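Local coordinates for leucine aminopeptidase 1 (Caenorhabditis elegans, PDB 2HB6), which releases N-terminal amino acids, preferably leucine, from peptides as a two-zinc aminopeptidase of the M17 family and probably serves as a digestive enzyme, at residues 253-258 / 304-309; 260-265 / 330-335; 220-225 / 312-317. The protein carries 1 engineered substitution. All blocks are in the same frame, centred on the assembly; numbering follows the deposited sequence.

Interaction 1: residues 253-258 / 304-309. With NA (sodium ion), chain F; NA (sodium ion), chain G.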
loop_
_atom_site.group_PDB
_atom_site.type_symbol
_atom_site.label_atom_id
_atom_site.label_comp_id
_atom_site.label_asym_id
_atom_site.label_seq_id
_atom_site.Cartn_x
_atom_site.Cartn_y
_atom_site.Cartn_z
ATOM N N GLY A 253 7.485 -9.598 29.133
ATOM C CA GLY A 253 8.900 -9.849 28.829
ATOM C C GLY A 253 9.081 -10.568 27.510
ATOM O O GLY A 253 9.706 -11.637 27.448
ATOM N N VAL A 254 8.549 -9.973 26.449
ATOM C CA VAL A 254 8.737 -10.500 25.098
ATOM C C VAL A 254 10.110 -10.073 24.600
ATOM O O VAL A 254 10.318 -8.918 24.214
ATOM C CB VAL A 254 7.592 -10.053 24.130
ATOM C CG1 VAL A 254 7.889 -10.514 22.699
ATOM C CG2 VAL A 254 6.253 -10.673 24.593
ATOM N N VAL A 255 11.067 -10.996 24.649
ATOM C CA VAL A 255 12.469 -10.628 24.372
ATOM C C VAL A 255 12.662 -10.224 22.898
ATOM O O VAL A 255 13.540 -9.431 22.571
ATOM C CB VAL A 255 13.461 -11.758 24.783
ATOM C CG1 VAL A 255 13.348 -12.026 26.291
ATOM C CG2 VAL A 255 13.202 -13.056 23.996
ATOM N N TYR A 256 11.809 -10.768 22.031
ATOM C CA TYR A 256 11.675 -10.291 20.659
ATOM C C TYR A 256 10.308 -10.663 20.109
ATOM O O TYR A 256 9.845 -11.779 20.309
ATOM C CB TYR A 256 12.734 -10.933 19.748
ATOM C CG TYR A 256 12.899 -10.137 18.482
ATOM C CD1 TYR A 256 13.743 -9.022 18.453
ATOM C CD2 TYR A 256 12.182 -10.456 17.335
ATOM C CE1 TYR A 256 13.880 -8.263 17.322
ATOM C CE2 TYR A 256 12.327 -9.707 16.175
ATOM C CZ TYR A 256 13.177 -8.621 16.183
ATOM O OH TYR A 256 13.331 -7.877 15.056
ATOM N N ASP A 257 9.684 -9.729 19.397
ATOM C CA ASP A 257 8.427 -9.993 18.706
ATOM C C ASP A 257 8.589 -9.821 17.186
ATOM O O ASP A 257 8.695 -8.695 16.705
ATOM C CB ASP A 257 7.389 -8.994 19.199
ATOM C CG ASP A 257 5.976 -9.380 18.820
ATOM O OD1 ASP A 257 5.729 -10.479 18.279
ATOM O OD2 ASP A 257 5.090 -8.554 19.107
ATOM N N THR A 258 8.597 -10.929 16.446
ATOM C CA THR A 258 8.600 -10.860 14.973
ATOM C C THR A 258 7.195 -10.523 14.457
ATOM O O THR A 258 7.020 -10.228 13.282
ATOM C CB THR A 258 8.966 -12.203 14.341
ATOM O OG1 THR A 258 7.969 -13.166 14.697
ATOM C CG2 THR A 258 10.365 -12.687 14.795
ATOM N N ILE A 304 7.961 -14.329 30.115
ATOM C CA ILE A 304 9.167 -14.187 29.297
ATOM C C ILE A 304 9.111 -15.159 28.120
ATOM O O ILE A 304 9.137 -16.373 28.316
ATOM C CB ILE A 304 10.478 -14.440 30.118
ATOM C CG1 ILE A 304 10.642 -13.384 31.226
ATOM C CG2 ILE A 304 11.701 -14.378 29.191
ATOM C CD1 ILE A 304 11.668 -13.782 32.311
ATOM N N VAL A 305 9.001 -14.618 26.907
ATOM C CA VAL A 305 8.813 -15.437 25.701
ATOM C C VAL A 305 9.550 -14.761 24.549
ATOM O O VAL A 305 9.821 -13.561 24.587
ATOM C CB VAL A 305 7.302 -15.590 25.280
ATOM C CG1 VAL A 305 6.442 -16.211 26.399
ATOM C CG2 VAL A 305 6.711 -14.245 24.863
ATOM N N GLU A 306 9.873 -15.533 23.519
ATOM C CA GLU A 306 10.152 -14.934 22.222
ATOM C C GLU A 306 9.075 -15.373 21.234
ATOM O O GLU A 306 8.780 -16.562 21.129
ATOM C CB GLU A 306 11.542 -15.347 21.701
ATOM C CG GLU A 306 11.842 -14.725 20.318
ATOM C CD GLU A 306 13.300 -14.839 19.882
ATOM O OE1 GLU A 306 14.196 -14.903 20.760
ATOM O OE2 GLU A 306 13.540 -14.859 18.646
ATOM N N ASN A 307 8.493 -14.406 20.524
ATOM C CA ASN A 307 7.407 -14.671 19.567
ATOM C C ASN A 307 8.015 -14.754 18.160
ATOM O O ASN A 307 8.403 -13.738 17.587
ATOM C CB ASN A 307 6.396 -13.509 19.635
ATOM C CG ASN A 307 5.091 -13.816 18.921
ATOM O OD1 ASN A 307 4.685 -14.968 18.813
ATOM N ND2 ASN A 307 4.427 -12.771 18.429
ATOM N N ASN A 308 8.146 -15.965 17.630
ATOM C CA ASN A 308 8.874 -16.168 16.382
ATOM C C ASN A 308 8.065 -17.107 15.464
ATOM O O ASN A 308 6.905 -17.412 15.737
ATOM C CB ASN A 308 10.292 -16.712 16.673
ATOM C CG ASN A 308 11.348 -16.223 15.667
ATOM O OD1 ASN A 308 11.183 -16.344 14.442
ATOM N ND2 ASN A 308 12.453 -15.697 16.189
ATOM N N VAL A 309 8.677 -17.542 14.375
ATOM C CA VAL A 309 7.951 -18.095 13.233
ATOM C C VAL A 309 8.481 -19.497 12.935
ATOM O O VAL A 309 9.668 -19.668 12.651
ATOM C CB VAL A 309 8.136 -17.197 11.965
ATOM C CG1 VAL A 309 7.574 -17.892 10.718
ATOM C CG2 VAL A 309 7.485 -15.821 12.169
HETATM NA NA NA F . 4.672 -7.759 21.746
HETATM NA NA NA G . 3.055 -7.645 19.507
HETATM O O HOH W 1 2.354 -4.828 19.030
#
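Residues 253-258 and 304-309 run side by side in the same direction, and backbone hydrogen bonds set their register. Val305 N donates to Gly253 O at 3.1 Å, and Val305 O in turn receives Val255 N at 2.9 Å. Beyond the corner that the chain turns at Val255, Asn307 takes over: its N donates to Tyr256 O, while its carbonyl oxygen is gripped twice by Thr258. The backbone N of Thr258 reaches Asn307 O at 3.0 Å, and Thr258 OG1 approaches the same oxygen from a tilt of 33° to the carbonyl plane. With chi1 at 63°, OG1 stands between its own N and carbonyl carbon, where it also meets the backbone of Gly260.

Apolar contacts are few. Val254 CG2 meets Val305 CG2 at 3.6 Å on the face covered by helix 337-350, and at the corner Val255 CG2 touches Glu306 CB. The carboxylate of Glu306 forms a salt bridge with Lys315 of the second subunit.

Polar side chains meet where Asp257 and Asn307 lie alongside each other, pointing the same way. Asn307 ND2 donates to the syn side of Asp257 OD1 at 2.6 Å, although the carboxylate and amide planes are turned 37° apart. A second bond from ND2 to Thr333 O helps fix the amide. Asp257 OD2 bridges two sodium ions, at 2.3 Å (chain G) and 2.8 Å (chain F). Asn307 ND2 and Gly259 N on OD1, with the metals on OD2, together hold the carboxylate's rotation.

Lys252, Asp275, Asp334 and Glu336 share these metal positions with Asp257, consistent with sodium occupying the two zinc sites of M17 enzymes. The beta-alpha-beta crossover from strand 256-257 through helix 277-290 to strand 297-307 places this metal-binding aspartate at a strand end in the catalytic domain.

Interaction 2: residues 260-265 / 330-335; sequences GLQIKT and INNTDA. With NA (sodium ion), chain G.
Gln262 reaches across to Thr333 in a reciprocal pairing of two active-site loops, close to the two-metal centre of the M17 catalytic domain. Its side chain crosses that of Thr333 obliquely: Gln262 N donates to Thr333 OG1 at 2.8 Å, while Thr333 N donates back to Gln262 OE1 at 2.7 Å. The latter donor stands above the amide carbonyl plane, 36° out of it. The threonine hydroxyl also pairs with Gly259 O. From the other branch of the glutamine amide, NE2 extends within its own plane to Asn331 O at 2.9 Å, and the same nitrogen meets Lys266 O of the third subunit. Both ends of the amide are thus engaged, which fixes its flip. Gln262 itself is the centre of an inverse gamma turn, and the partner loop folds into a type I turn from Asn332 to Ala335.

Lys264, a predicted active-site residue, approaches Asp334 at about a right angle. Its chain is extended as far as CE and then bends at the last torsion (chi4 -75°), bringing NZ to the carboxylate. There Lys264 NZ takes the syn lone pair of Asp334 OD1 at 2.9 Å and makes a weaker bond to OD2, forming a salt bridge.

Asp334 simultaneously holds the sodium ion of chain G through OD1 and its backbone O, so OD1 serves both the ammonium and the metal, which approach it from directions roughly at right angles. Asp257 and Glu336 contribute further ligands to this ion. On the other carboxylate oxygen, one water donates both to Gln262 O at 2.7 Å and to Asp334 OD2 at 3.0 Å.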
loop_
_atom_site.group_PDB
_atom_site.type_symbol
_atom_site.label_atom_id
_atom_site.label_comp_id
_atom_site.label_asym_id
_atom_site.label_seq_id
_atom_site.Cartn_x
_atom_site.Cartn_y
_atom_site.Cartn_z
ATOM N N GLY A 260 5.048 -12.919 14.863
ATOM C CA GLY A 260 4.590 -14.293 14.678
ATOM C C GLY A 260 4.231 -14.516 13.222
ATOM O O GLY A 260 4.727 -13.801 12.349
ATOM N N LEU A 261 3.377 -15.509 12.954
ATOM C CA LEU A 261 2.960 -15.806 11.578
ATOM C C LEU A 261 2.281 -14.634 10.833
ATOM O O LEU A 261 2.531 -14.415 9.639
ATOM C CB LEU A 261 2.139 -17.096 11.502
ATOM C CG LEU A 261 3.011 -18.339 11.258
ATOM C CD1 LEU A 261 2.272 -19.590 11.643
ATOM C CD2 LEU A 261 3.504 -18.432 9.794
ATOM N N GLN A 262 1.464 -13.858 11.543
ATOM C CA GLN A 262 1.100 -12.515 11.073
ATOM C C GLN A 262 2.262 -11.545 11.287
ATOM O O GLN A 262 2.242 -10.688 12.187
ATOM C CB GLN A 262 -0.192 -12.018 11.732
ATOM C CG GLN A 262 -1.442 -12.589 11.081
ATOM C CD GLN A 262 -2.593 -12.700 12.050
ATOM O OE1 GLN A 262 -2.437 -13.255 13.133
ATOM N NE2 GLN A 262 -3.766 -12.192 11.658
ATOM N N ILE A 263 3.265 -11.701 10.428
ATOM C CA ILE A 263 4.602 -11.150 10.622
ATOM C C ILE A 263 4.583 -9.625 10.504
ATOM O O ILE A 263 3.756 -9.054 9.775
ATOM C CB ILE A 263 5.583 -11.778 9.597
ATOM C CG1 ILE A 263 7.041 -11.656 10.063
ATOM C CG2 ILE A 263 5.328 -11.228 8.164
ATOM C CD1 ILE A 263 7.970 -12.766 9.543
ATOM N N LYS A 264 5.480 -8.974 11.243
ATOM C CA LYS A 264 5.647 -7.515 11.178
ATOM C C LYS A 264 6.308 -7.125 9.857
ATOM O O LYS A 264 6.915 -7.966 9.192
ATOM C CB LYS A 264 6.500 -7.021 12.358
ATOM C CG LYS A 264 5.738 -6.933 13.674
ATOM C CD LYS A 264 6.686 -6.661 14.829
ATOM C CE LYS A 264 6.012 -6.891 16.166
ATOM N NZ LYS A 264 5.066 -5.793 16.494
ATOM N N THR A 265 6.189 -5.854 9.480
ATOM C CA THR A 265 6.690 -5.384 8.183
ATOM C C THR A 265 8.195 -5.166 8.275
ATOM O O THR A 265 8.766 -5.172 9.382
ATOM C CB THR A 265 6.059 -4.030 7.772
ATOM O OG1 THR A 265 6.424 -3.030 8.734
ATOM C CG2 THR A 265 4.527 -4.130 7.661
ATOM N N ILE A 330 -7.223 -16.885 18.718
ATOM C CA ILE A 330 -6.148 -15.997 18.302
ATOM C C ILE A 330 -6.444 -15.622 16.861
ATOM O O ILE A 330 -6.342 -16.458 15.981
ATOM C CB ILE A 330 -4.763 -16.673 18.416
ATOM C CG1 ILE A 330 -4.475 -17.049 19.880
ATOM C CG2 ILE A 330 -3.651 -15.730 17.888
ATOM C CD1 ILE A 330 -3.250 -17.970 20.063
ATOM N N ASN A 331 -6.849 -14.375 16.625
ATOM C CA ASN A 331 -6.988 -13.886 15.237
ATOM C C ASN A 331 -5.833 -12.980 14.823
ATOM O O ASN A 331 -5.765 -12.503 13.694
ATOM C CB ASN A 331 -8.344 -13.204 15.025
ATOM C CG ASN A 331 -8.503 -11.941 15.853
ATOM O OD1 ASN A 331 -7.858 -11.770 16.893
ATOM N ND2 ASN A 331 -9.367 -11.049 15.395
ATOM N N ASN A 332 -4.909 -12.758 15.751
ATOM C CA ASN A 332 -3.801 -11.831 15.541
ATOM C C ASN A 332 -2.561 -12.276 16.339
ATOM O O ASN A 332 -2.473 -12.057 17.544
ATOM C CB ASN A 332 -4.228 -10.410 15.945
ATOM C CG ASN A 332 -3.177 -9.335 15.600
ATOM O OD1 ASN A 332 -2.065 -9.641 15.175
ATOM N ND2 ASN A 332 -3.545 -8.070 15.782
ATOM N N THR A 333 -1.587 -12.875 15.660
ATOM C CA THR A 333 -0.379 -13.332 16.344
ATOM C C THR A 333 0.553 -12.186 16.773
ATOM O O THR A 333 1.422 -12.376 17.626
ATOM C CB THR A 333 0.425 -14.333 15.494
ATOM O OG1 THR A 333 0.885 -13.672 14.316
ATOM C CG2 THR A 333 -0.435 -15.545 15.117
ATOM N N ASP A 334 0.368 -11.009 16.180
ATOM C CA ASP A 334 1.036 -9.786 16.636
ATOM C C ASP A 334 0.331 -9.124 17.837
ATOM O O ASP A 334 0.712 -8.036 18.277
ATOM C CB ASP A 334 1.165 -8.793 15.479
ATOM C CG ASP A 334 2.252 -7.750 15.718
ATOM O OD1 ASP A 334 3.117 -7.965 16.598
ATOM O OD2 ASP A 334 2.223 -6.697 15.052
ATOM N N ALA A 335 -0.677 -9.782 18.388
ATOM C CA ALA A 335 -1.295 -9.306 19.618
ATOM C C ALA A 335 -1.109 -10.342 20.721
ATOM O O ALA A 335 -2.063 -10.730 21.401
ATOM C CB ALA A 335 -2.768 -9.001 19.382
HETATM NA NA NA G . 3.055 -7.645 19.507
HETATM O O HOH W 2 2.231 -7.981 12.394
HETATM O O HOH W 1 2.354 -4.828 19.030
#

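Interaction 3: residues 220-225 / 312-317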
loop_
_atom_site.group_PDB
_atom_site.type_symbol
_atom_site.label_atom_id
_atom_site.label_comp_id
_atom_site.label_asym_id
_atom_site.label_seq_id
_atom_site.Cartn_x
_atom_site.Cartn_y
_atom_site.Cartn_z
ATOM N N ILE A 220 1.294 -18.082 28.017
ATOM C CA ILE A 220 2.752 -18.021 28.007
ATOM C C ILE A 220 3.361 -19.125 27.109
ATOM O O ILE A 220 4.234 -18.848 26.288
ATOM C CB ILE A 220 3.358 -18.064 29.439
ATOM C CG1 ILE A 220 2.640 -17.039 30.334
ATOM C CG2 ILE A 220 4.881 -17.742 29.369
ATOM C CD1 ILE A 220 3.245 -16.889 31.735
ATOM N N TYR A 221 2.865 -20.353 27.247
ATOM C CA TYR A 221 3.440 -21.477 26.525
ATOM C C TYR A 221 3.259 -21.365 25.020
ATOM O O TYR A 221 4.238 -21.463 24.282
ATOM C CB TYR A 221 2.919 -22.829 27.018
ATOM C CG TYR A 221 3.478 -23.976 26.209
ATOM C CD1 TYR A 221 2.738 -24.552 25.171
ATOM C CD2 TYR A 221 4.762 -24.463 26.455
ATOM C CE1 TYR A 221 3.259 -25.594 24.413
ATOM C CE2 TYR A 221 5.287 -25.505 25.708
ATOM C CZ TYR A 221 4.532 -26.061 24.689
ATOM O OH TYR A 221 5.048 -27.090 23.950
ATOM N N HIS A 222 2.016 -21.179 24.565
ATOM C CA HIS A 222 1.741 -21.202 23.124
ATOM C C HIS A 222 2.309 -20.003 22.378
ATOM O O HIS A 222 2.740 -20.137 21.237
ATOM C CB HIS A 222 0.246 -21.443 22.816
ATOM C CG HIS A 222 -0.226 -22.799 23.244
ATOM N ND1 HIS A 222 0.182 -23.959 22.620
ATOM C CD2 HIS A 222 -1.024 -23.182 24.268
ATOM C CE1 HIS A 222 -0.359 -25.000 23.232
ATOM N NE2 HIS A 222 -1.099 -24.554 24.236
ATOM N N VAL A 223 2.367 -18.845 23.042
ATOM C CA VAL A 223 3.051 -17.691 22.469
ATOM C C VAL A 223 4.547 -17.949 22.251
ATOM O O VAL A 223 5.073 -17.665 21.173
ATOM C CB VAL A 223 2.816 -16.414 23.307
ATOM C CG1 VAL A 223 3.681 -15.262 22.801
ATOM C CG2 VAL A 223 1.329 -16.011 23.233
ATOM N N GLY A 224 5.211 -18.504 23.269
ATOM C CA GLY A 224 6.664 -18.670 23.254
ATOM C C GLY A 224 7.222 -19.978 22.723
ATOM O O GLY A 224 8.455 -20.122 22.594
ATOM N N LYS A 225 6.342 -20.925 22.388
ATOM C CA LYS A 225 6.782 -22.284 22.021
ATOM C C LYS A 225 7.665 -22.334 20.769
ATOM O O LYS A 225 8.481 -23.234 20.633
ATOM C CB LYS A 225 5.597 -23.261 21.870
ATOM C CG LYS A 225 4.652 -22.928 20.729
ATOM C CD LYS A 225 3.434 -23.857 20.680
ATOM C CE LYS A 225 2.265 -23.178 19.957
ATOM N NZ LYS A 225 1.101 -24.117 19.792
ATOM N N ILE A 312 5.327 -24.851 14.127
ATOM C CA ILE A 312 4.631 -25.062 15.399
ATOM C C ILE A 312 4.111 -23.808 16.095
ATOM O O ILE A 312 3.474 -23.921 17.143
ATOM C CB ILE A 312 5.434 -25.941 16.399
ATOM C CG1 ILE A 312 6.680 -25.204 16.917
ATOM C CG2 ILE A 312 5.740 -27.311 15.796
ATOM C CD1 ILE A 312 7.177 -25.708 18.282
ATOM N N ALA A 313 4.350 -22.632 15.503
ATOM C CA ALA A 313 3.896 -21.361 16.066
ATOM C C ALA A 313 2.359 -21.285 16.083
ATOM O O ALA A 313 1.697 -21.975 15.298
ATOM C CB ALA A 313 4.492 -20.164 15.264
ATOM N N ASN A 314 1.812 -20.450 16.970
ATOM C CA ASN A 314 0.427 -19.954 16.859
ATOM C C ASN A 314 0.144 -19.426 15.448
ATOM O O ASN A 314 1.000 -18.778 14.833
ATOM C CB ASN A 314 0.170 -18.802 17.853
ATOM C CG ASN A 314 0.125 -19.260 19.308
ATOM O OD1 ASN A 314 -0.225 -20.392 19.618
ATOM N ND2 ASN A 314 0.473 -18.355 20.208
ATOM N N LYS A 315 -1.057 -19.730 14.959
ATOM C CA LYS A 315 -1.564 -19.324 13.641
ATOM C C LYS A 315 -2.862 -18.586 13.962
ATOM O O LYS A 315 -3.561 -18.976 14.897
ATOM C CB LYS A 315 -1.974 -20.572 12.823
ATOM C CG LYS A 315 -0.880 -21.540 12.427
ATOM C CD LYS A 315 -1.496 -22.754 11.700
ATOM C CE LYS A 315 -1.814 -23.889 12.653
ATOM N NZ LYS A 315 -0.572 -24.718 12.868
ATOM N N PRO A 316 -3.211 -17.543 13.189
ATOM C CA PRO A 316 -4.547 -16.971 13.384
ATOM C C PRO A 316 -5.629 -18.006 13.099
ATOM O O PRO A 316 -5.487 -18.765 12.151
ATOM C CB PRO A 316 -4.617 -15.842 12.356
ATOM C CG PRO A 316 -3.482 -16.039 11.449
ATOM C CD PRO A 316 -2.437 -16.827 12.156
ATOM N N ASP A 317 -6.681 -18.018 13.926
ATOM C CA ASP A 317 -7.711 -19.082 13.985
ATOM C C ASP A 317 -7.508 -20.082 15.127
ATOM O O ASP A 317 -8.486 -20.683 15.589
ATOM C CB ASP A 317 -7.869 -19.874 12.675
ATOM C CG ASP A 317 -8.471 -19.060 11.545
ATOM O OD1 ASP A 317 -8.890 -17.892 11.745
ATOM O OD2 ASP A 317 -8.509 -19.617 10.433
HETATM O O HOH W 3 3.774 -19.481 18.873
HETATM O O HOH W 4 -1.360 -22.611 18.963
HETATM O O HOH W 5 2.203 -25.999 18.072
#
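Lys225 lays its aliphatic chain along Ile312 O, and waters bridge its tip to the loop 312-317. At the base of the side chain, CB lies against one face of the Tyr221 ring, offset toward the rim. The first torsion (chi1 65°) places CG between the backbone N and carbonyl carbon, and from there the chain runs extended beside the loop. Lys225 CG is 3.9 Å from Ile312 O, CD is closer, and Lys225 CE approaches the same Ile312 O to 3.2 Å; CE also lies at the edge of the His222 imidazole, in its plane. At the tip, Lys225 NZ donates to His222 ND1 at 3.0 Å, with the ammonium 19° out of the ring plane. This is consistent with ND1 being unprotonated.

Two waters link the ammonium to the loop. One accepts from Lys225 NZ and donates to Ile312 O; the other accepts from NZ and donates to Asn314 OD1 at 2.6 Å. Asn314 in turn lays its amide against His222 and Val223, with Asn314 OD1 3.4 Å from His222 CB and ND2 near Val223 CG2. A third water accepts from Asn314 N at 2.9 Å and lies 2.7 Å from His222 O. No direct hydrogen bond joins the two segments, so the polar link is made through solvent. Ile312 CD1 packs over the backbone carbonyl of Lys225.

Helix 218-224 thus turns His222 and Val223 to the loop that leads from strand 297-307 to strand 319-321. Val223 also packs against Val305 and Asn307 of strand 297-307 and against helix 337-350, while His222 and Tyr221 touch helix 210-214.

Taken together, the three contacts illustrate how bonding changes from sheet to metal site to periphery. Interaction 1 is wholly buried and relies mainly on parallel backbone pairing, broken at a corner; interaction 2, also largely buried, joins irregular loops through side-chain amide, hydroxyl and ionic bonds; interaction 3 is only partly buried and depends on water. Interactions 1 and 2 converge on the sodium ion of chain G and are probably joined by a hydrogen bond from Lys264 N to Thr258 O. Interaction 3 rests on interaction 1 through Val305 and on interaction 2 through Ile330 O and Asp317 N. Its loop and that of interaction 2 also both face the third subunit.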